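PDB 5B1R: B-cell differentiation antigen CD72 from Mus musculus, which acts as a B-cell co-receptor that recognises the Sm/ribonucleoprotein self-antigen and inhibits B-cell receptor signalling. Local coordinates for residues 89-92 against 97-100. The protein carries 2 engineered substitutions. Sequence-based numbering, arbitrary orientation.
Sequences DKIK and KWKR. Unlike the reference sequence in segment 89-92: Asp89 (reference Val), Lys90 (reference Arg). Unlike the reference sequence in segment 97-100: Lys99 (reference Glu).
The indole of Trp98 turns the edge of its six-membered ring to the neighbouring strand: Ile91 O lies at that edge, near the ring plane, 3.7 Å from Trp98 CZ3, while Lys92 C sits obliquely 3.5 Å from CE3. Ile91 CG1 and CD1 also approach Trp98 CE3, CG1 at 4.0 Å, so a branched aliphatic chain and a broad ring fill this buried place, with Tyr69 touching both. Asp89 OD2 lies near the edge of the Arg100 guanidinium but tilted 22° from its plane, and Arg100 NH1 reaches it in a bent 2.8 Å salt bridge, using the anti lone pair of a carboxylate turned 64° from the guanidinium. Arg100 leaves the backbone with CG anti to N (chi1 -179°) and bends at chi3, which brings NH1 back to Asp89. Being buried, the two charges need further partners: NH1 also bonds Gln72 O, and the carboxylate takes a second salt bridge from Arg78 through OD1 and a backbone N-H from Ser74 through OD2. Lys92 and Lys99 form a hydrogen-bonded antiparallel pair, Lys92 N to Lys99 O at 3.0 Å and Lys99 N to Lys92 O at 2.8 Å. Both point to the face opposite Ile91 and Arg100, where partial exposure suits the charged Lys92. Strands 87-94 and 97-104 form a β-hairpin whose first strand also pairs with 69-70 in the small antiparallel sheet of the C-type lectin-like fold.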
loop_
_atom_site.group_PDB
_atom_site.type_symbol
_atom_site.label_atom_id
_atom_site.label_comp_id
_atom_site.label_asym_id
_atom_site.label_seq_id
_atom_site.Cartn_x
_atom_site.Cartn_y
_atom_site.Cartn_z
ATOM N N ASP A 89 -2.344 -7.077 -6.281
ATOM C CA ASP A 89 -2.154 -5.703 -6.753
ATOM C C ASP A 89 -0.912 -5.094 -6.130
ATOM O O ASP A 89 -0.743 -5.133 -4.903
ATOM C CB ASP A 89 -3.341 -4.809 -6.371
ATOM C CG ASP A 89 -4.643 -5.191 -7.053
ATOM O OD1 ASP A 89 -4.718 -6.247 -7.693
ATOM O OD2 ASP A 89 -5.618 -4.414 -6.912
ATOM N N LYS A 90 -0.066 -4.497 -6.968
ATOM C CA LYS A 90 1.092 -3.773 -6.471
ATOM C C LYS A 90 1.157 -2.446 -7.193
ATOM O O LYS A 90 0.660 -2.322 -8.304
ATOM C CB LYS A 90 2.374 -4.580 -6.681
ATOM C CG LYS A 90 2.800 -4.680 -8.142
ATOM C CD LYS A 90 3.919 -5.694 -8.366
ATOM C CE LYS A 90 4.556 -5.517 -9.734
ATOM N NZ LYS A 90 3.565 -5.696 -10.816
ATOM N N ILE A 91 1.771 -1.450 -6.572
ATOM C CA ILE A 91 1.990 -0.187 -7.262
ATOM C C ILE A 91 3.400 -0.175 -7.863
ATOM O O ILE A 91 4.365 -0.640 -7.260
ATOM C CB ILE A 91 1.716 1.048 -6.370
ATOM C CG1 ILE A 91 2.589 1.046 -5.106
ATOM C CG2 ILE A 91 0.231 1.097 -6.030
ATOM C CD1 ILE A 91 2.481 2.345 -4.295
ATOM N N LYS A 92 3.486 0.378 -9.059
ATOM C CA LYS A 92 4.732 0.410 -9.814
ATOM C C LYS A 92 4.815 1.745 -10.525
ATOM O O LYS A 92 3.797 2.278 -10.983
ATOM C CB LYS A 92 4.755 -0.739 -10.817
ATOM C CG LYS A 92 6.010 -0.777 -11.667
ATOM C CD LYS A 92 6.101 -2.096 -12.415
ATOM C CE LYS A 92 7.418 -2.241 -13.184
ATOM N NZ LYS A 92 7.610 -3.647 -13.621
ATOM N N LYS A 97 4.309 8.633 -13.068
ATOM C CA LYS A 97 3.138 8.209 -12.294
ATOM C C LYS A 97 3.213 6.794 -11.746
ATOM O O LYS A 97 3.508 5.850 -12.480
ATOM C CB LYS A 97 1.865 8.309 -13.136
ATOM C CG LYS A 97 1.238 9.684 -13.189
ATOM C CD LYS A 97 -0.061 9.637 -13.973
ATOM C CE LYS A 97 -0.533 11.029 -14.338
ATOM N NZ LYS A 97 -1.674 10.966 -15.292
ATOM N N TRP A 98 2.897 6.650 -10.459
ATOM C CA TRP A 98 2.620 5.335 -9.891
ATOM C C TRP A 98 1.288 4.827 -10.442
ATOM O O TRP A 98 0.335 5.593 -10.565
ATOM C CB TRP A 98 2.589 5.398 -8.354
ATOM C CG TRP A 98 3.950 5.652 -7.780
ATOM C CD1 TRP A 98 4.533 6.862 -7.540
ATOM C CD2 TRP A 98 4.916 4.661 -7.410
ATOM N NE1 TRP A 98 5.800 6.684 -7.040
ATOM C CE2 TRP A 98 6.055 5.341 -6.945
ATOM C CE3 TRP A 98 4.923 3.265 -7.428
ATOM C CZ2 TRP A 98 7.193 4.678 -6.513
ATOM C CZ3 TRP A 98 6.050 2.609 -6.984
ATOM C CH2 TRP A 98 7.175 3.314 -6.538
ATOM N N LYS A 99 1.251 3.538 -10.774
ATOM C CA LYS A 99 0.051 2.886 -11.274
ATOM C C LYS A 99 -0.208 1.612 -10.489
ATOM O O LYS A 99 0.723 0.986 -9.983
ATOM C CB LYS A 99 0.204 2.541 -12.761
ATOM C CG LYS A 99 0.250 3.768 -13.649
ATOM C CD LYS A 99 0.333 3.410 -15.115
ATOM C CE LYS A 99 0.491 4.666 -15.957
ATOM N NZ LYS A 99 -0.793 5.397 -16.168
ATOM N N ARG A 100 -1.477 1.235 -10.391
ATOM C CA ARG A 100 -1.827 -0.089 -9.906
ATOM C C ARG A 100 -1.553 -1.101 -11.017
ATOM O O ARG A 100 -1.978 -0.906 -12.155
ATOM C CB ARG A 100 -3.306 -0.145 -9.517
ATOM C CG ARG A 100 -3.734 -1.500 -8.975
ATOM C CD ARG A 100 -5.225 -1.558 -8.635
ATOM N NE ARG A 100 -5.564 -0.545 -7.641
ATOM C CZ ARG A 100 -5.456 -0.714 -6.323
ATOM N NH1 ARG A 100 -5.129 -1.903 -5.818
ATOM N NH2 ARG A 100 -5.695 0.307 -5.518
#